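Long-range contact in estrogen receptor (Crassostrea gigas, PDB 4N1Y), which probably acts as a constitutively active transcription factor, a molluscan estrogen receptor of the nuclear hormone receptor family: residues Lys16-Ser24 with Leu44-Trp55. Sequence-based numbering, arbitrary orientation.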
loop_
_atom_site.group_PDB
_atom_site.type_symbol
_atom_site.label_atom_id
_atom_site.label_comp_id
_atom_site.label_asym_id
_atom_site.label_seq_id
_atom_site.Cartn_x
_atom_site.Cartn_y
_atom_site.Cartn_z
ATOM N N LYS B 16 -21.871 13.756 -9.299
ATOM C CA LYS B 16 -23.305 13.469 -9.220
ATOM C C LYS B 16 -23.509 12.019 -8.770
ATOM O O LYS B 16 -24.626 11.518 -8.751
ATOM C CB LYS B 16 -24.049 13.709 -10.558
ATOM C CG LYS B 16 -23.259 13.519 -11.862
ATOM C CD LYS B 16 -24.070 13.919 -13.123
ATOM C CE LYS B 16 -23.419 13.426 -14.436
ATOM N NZ LYS B 16 -23.563 11.962 -14.696
ATOM N N ALA B 17 -22.440 11.372 -8.331
ATOM C CA ALA B 17 -22.532 10.010 -7.836
ATOM C C ALA B 17 -21.907 9.943 -6.457
ATOM O O ALA B 17 -21.633 8.855 -5.935
ATOM C CB ALA B 17 -21.853 9.051 -8.784
ATOM N N ALA B 18 -21.668 11.124 -5.884
ATOM C CA ALA B 18 -21.082 11.218 -4.556
ATOM C C ALA B 18 -21.930 10.461 -3.547
ATOM O O ALA B 18 -23.154 10.613 -3.478
ATOM C CB ALA B 18 -20.924 12.670 -4.136
ATOM N N LEU B 19 -21.239 9.649 -2.761
ATOM C CA LEU B 19 -21.833 8.837 -1.715
ATOM C C LEU B 19 -22.596 9.721 -0.726
ATOM O O LEU B 19 -22.084 10.760 -0.314
ATOM C CB LEU B 19 -20.730 8.059 -1.001
ATOM C CG LEU B 19 -20.211 6.764 -1.632
ATOM C CD1 LEU B 19 -19.463 7.049 -2.928
ATOM C CD2 LEU B 19 -19.294 6.041 -0.659
ATOM N N PRO B 20 -23.827 9.338 -0.348
ATOM C CA PRO B 20 -24.397 10.208 0.680
ATOM C C PRO B 20 -23.763 9.829 2.003
ATOM O O PRO B 20 -23.146 8.767 2.067
ATOM C CB PRO B 20 -25.880 9.856 0.647
ATOM C CG PRO B 20 -25.877 8.385 0.290
ATOM C CD PRO B 20 -24.694 8.180 -0.641
ATOM N N VAL B 21 -23.910 10.634 3.046
ATOM C CA VAL B 21 -23.395 10.210 4.341
ATOM C C VAL B 21 -24.468 9.477 5.117
ATOM O O VAL B 21 -25.598 9.943 5.242
ATOM C CB VAL B 21 -22.836 11.363 5.158
ATOM C CG1 VAL B 21 -21.434 10.993 5.640
ATOM C CG2 VAL B 21 -22.793 12.619 4.315
ATOM N N LEU B 22 -24.087 8.330 5.657
ATOM C CA LEU B 22 -25.024 7.452 6.338
ATOM C C LEU B 22 -24.955 7.598 7.850
ATOM O O LEU B 22 -23.883 7.758 8.428
ATOM C CB LEU B 22 -24.767 5.998 5.943
ATOM C CG LEU B 22 -24.944 5.681 4.459
ATOM C CD1 LEU B 22 -24.356 4.324 4.167
ATOM C CD2 LEU B 22 -26.404 5.747 4.025
ATOM N N GLU B 23 -26.124 7.547 8.475
ATOM C CA GLU B 23 -26.230 7.579 9.915
ATOM C C GLU B 23 -26.000 6.159 10.401
ATOM O O GLU B 23 -26.272 5.213 9.665
ATOM C CB GLU B 23 -27.629 8.028 10.336
ATOM C CG GLU B 23 -27.987 9.445 9.983
ATOM C CD GLU B 23 -27.284 10.455 10.839
ATOM O OE1 GLU B 23 -26.577 10.047 11.785
ATOM O OE2 GLU B 23 -27.456 11.663 10.571
ATOM N N SER B 24 -25.482 5.982 11.612
ATOM C CA SER B 24 -25.254 4.620 12.081
ATOM C C SER B 24 -26.484 4.131 12.829
ATOM O O SER B 24 -26.700 2.924 12.951
ATOM C CB SER B 24 -24.013 4.518 12.978
ATOM O OG SER B 24 -24.140 5.299 14.151
ATOM N N LEU B 44 -22.773 -0.656 9.462
ATOM C CA LEU B 44 -22.595 0.635 8.844
ATOM C C LEU B 44 -21.775 0.360 7.596
ATOM O O LEU B 44 -22.040 0.910 6.522
ATOM C CB LEU B 44 -21.886 1.601 9.774
ATOM C CG LEU B 44 -21.808 3.017 9.230
ATOM C CD1 LEU B 44 -23.190 3.561 8.910
ATOM C CD2 LEU B 44 -21.096 3.899 10.221
ATOM N N ALA B 45 -20.818 -0.556 7.741
ATOM C CA ALA B 45 -19.938 -0.939 6.656
ATOM C C ALA B 45 -20.730 -1.530 5.512
ATOM O O ALA B 45 -20.461 -1.233 4.354
ATOM C CB ALA B 45 -18.916 -1.922 7.131
ATOM N N GLU B 46 -21.701 -2.370 5.832
ATOM C CA GLU B 46 -22.485 -3.014 4.789
ATOM C C GLU B 46 -23.370 -2.035 4.014
ATOM O O GLU B 46 -23.536 -2.177 2.801
ATOM C CB GLU B 46 -23.318 -4.149 5.369
ATOM C CG GLU B 46 -22.875 -5.458 4.771
ATOM C CD GLU B 46 -23.811 -6.601 5.041
ATOM O OE1 GLU B 46 -24.834 -6.718 4.332
ATOM O OE2 GLU B 46 -23.498 -7.398 5.951
ATOM N N ARG B 47 -23.924 -1.038 4.697
ATOM C CA ARG B 47 -24.749 -0.054 4.007
ATOM C C ARG B 47 -23.858 0.796 3.096
ATOM O O ARG B 47 -24.199 1.054 1.947
ATOM C CB ARG B 47 -25.504 0.813 5.012
ATOM C CG ARG B 47 -26.441 0.012 5.907
ATOM C CD ARG B 47 -27.539 0.881 6.533
ATOM N NE ARG B 47 -27.017 2.177 6.969
ATOM C CZ ARG B 47 -27.710 3.310 6.977
ATOM N NH1 ARG B 47 -28.977 3.325 6.573
ATOM N NH2 ARG B 47 -27.136 4.429 7.395
ATOM N N GLU B 48 -22.685 1.181 3.588
ATOM C CA GLU B 48 -21.782 1.995 2.787
ATOM C C GLU B 48 -21.271 1.108 1.644
ATOM O O GLU B 48 -20.940 1.592 0.560
ATOM C CB GLU B 48 -20.632 2.592 3.636
ATOM C CG GLU B 48 -21.120 3.453 4.847
ATOM C CD GLU B 48 -20.004 4.054 5.739
ATOM O OE1 GLU B 48 -18.884 3.491 5.800
ATOM O OE2 GLU B 48 -20.277 5.073 6.428
ATOM N N LEU B 49 -21.236 -0.199 1.883
ATOM C CA LEU B 49 -20.800 -1.138 0.861
ATOM C C LEU B 49 -21.743 -1.190 -0.348
ATOM O O LEU B 49 -21.291 -1.143 -1.493
ATOM C CB LEU B 49 -20.643 -2.533 1.466
ATOM C CG LEU B 49 -19.936 -3.578 0.598
ATOM C CD1 LEU B 49 -18.600 -3.064 0.086
ATOM C CD2 LEU B 49 -19.750 -4.888 1.367
ATOM N N VAL B 50 -23.046 -1.281 -0.096
ATOM C CA VAL B 50 -24.040 -1.239 -1.169
ATOM C C VAL B 50 -23.924 0.048 -1.980
ATOM O O VAL B 50 -24.057 0.049 -3.197
ATOM C CB VAL B 50 -25.469 -1.356 -0.633
ATOM C CG1 VAL B 50 -26.456 -1.182 -1.762
ATOM C CG2 VAL B 50 -25.679 -2.706 0.030
ATOM N N HIS B 51 -23.700 1.152 -1.281
ATOM C CA HIS B 51 -23.529 2.452 -1.908
ATOM C C HIS B 51 -22.303 2.520 -2.812
ATOM O O HIS B 51 -22.380 3.074 -3.905
ATOM C CB HIS B 51 -23.450 3.526 -0.832
ATOM C CG HIS B 51 -24.772 3.845 -0.205
ATOM N ND1 HIS B 51 -25.788 4.478 -0.884
ATOM C CD2 HIS B 51 -25.244 3.609 1.041
ATOM C CE1 HIS B 51 -26.831 4.622 -0.082
ATOM N NE2 HIS B 51 -26.526 4.104 1.091
ATOM N N LEU B 52 -21.183 1.958 -2.357
ATOM C CA LEU B 52 -19.941 1.926 -3.141
ATOM C C LEU B 52 -20.138 1.244 -4.481
ATOM O O LEU B 52 -19.775 1.771 -5.532
ATOM C CB LEU B 52 -18.846 1.172 -2.392
ATOM C CG LEU B 52 -18.157 1.829 -1.211
ATOM C CD1 LEU B 52 -17.135 0.856 -0.678
ATOM C CD2 LEU B 52 -17.492 3.122 -1.629
ATOM N N ILE B 53 -20.693 0.043 -4.408
ATOM C CA ILE B 53 -21.039 -0.763 -5.559
ATOM C C ILE B 53 -21.870 0.008 -6.589
ATOM O O ILE B 53 -21.626 -0.072 -7.804
ATOM C CB ILE B 53 -21.795 -1.996 -5.079
ATOM C CG1 ILE B 53 -20.863 -2.824 -4.194
ATOM C CG2 ILE B 53 -22.416 -2.765 -6.257
ATOM C CD1 ILE B 53 -21.549 -3.960 -3.487
ATOM N N ASN B 54 -22.861 0.748 -6.101
ATOM C CA ASN B 54 -23.710 1.545 -6.979
ATOM C C ASN B 54 -22.895 2.699 -7.545
ATOM O O ASN B 54 -23.027 3.100 -8.706
ATOM C CB ASN B 54 -24.927 2.066 -6.216
ATOM C CG ASN B 54 -25.930 0.967 -5.897
ATOM O OD1 ASN B 54 -25.856 -0.135 -6.444
ATOM N ND2 ASN B 54 -26.890 1.271 -5.024
ATOM N N TRP B 55 -22.027 3.210 -6.693
ATOM C CA TRP B 55 -21.177 4.319 -7.028
ATOM C C TRP B 55 -20.134 3.941 -8.067
ATOM O O TRP B 55 -19.880 4.698 -8.999
ATOM C CB TRP B 55 -20.501 4.822 -5.758
ATOM C CG TRP B 55 -19.347 5.667 -6.027
ATOM C CD1 TRP B 55 -19.350 6.990 -6.326
ATOM C CD2 TRP B 55 -17.995 5.236 -6.075
ATOM N NE1 TRP B 55 -18.068 7.424 -6.532
ATOM C CE2 TRP B 55 -17.215 6.363 -6.388
ATOM C CE3 TRP B 55 -17.365 4.003 -5.872
ATOM C CZ2 TRP B 55 -15.827 6.301 -6.506
ATOM C CZ3 TRP B 55 -15.983 3.941 -5.989
ATOM C CH2 TRP B 55 -15.228 5.091 -6.306
#
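The side chains of L22 and L19 reach helix 34-56 from an extended connector, and R47, E48, H51, L52 and W55 receive them. The pairing belongs to the helical sandwich of a nuclear receptor ligand-binding domain: residues 16-24 lie in the loop between helices 7-15 and 34-56 and run back antiparallel along the latter. L22 packs among R47, E48 and H51. Its CD1 meets E48 CG at 3.4 Å, while CD2 lies over one face of the R47 guanidinium and also borders the imidazole at H51 NE2. That ring is shared, for P20 CG covers one of its faces in a CH-pi contact, 4.2 Å from the H51 ring centroid and 27° off its normal. An alanine in place of H51 would probably leave P20 without its aromatic face and open a gap beside both methyls of L22. L19 divides its branches between L52, next to H51, and W55, one turn beyond it: CD2 touches L52 CD2 at 3.6 Å, whereas CD1 rests over the five-membered ring of W55, 3.6 Å from its centroid. With its CG anti to the backbone N (chi1 163°), the indole is set with this face under the leucine methyl and its CD1 edge turned to the A17 carbonyl. Q144 of helix 137-149 also touches both L19 and W55. At the other end, R47 NH2 comes close to E23 O, but the angle is poor for a hydrogen bond, and L44 CD1 packs 3.9 Å from S24 CA.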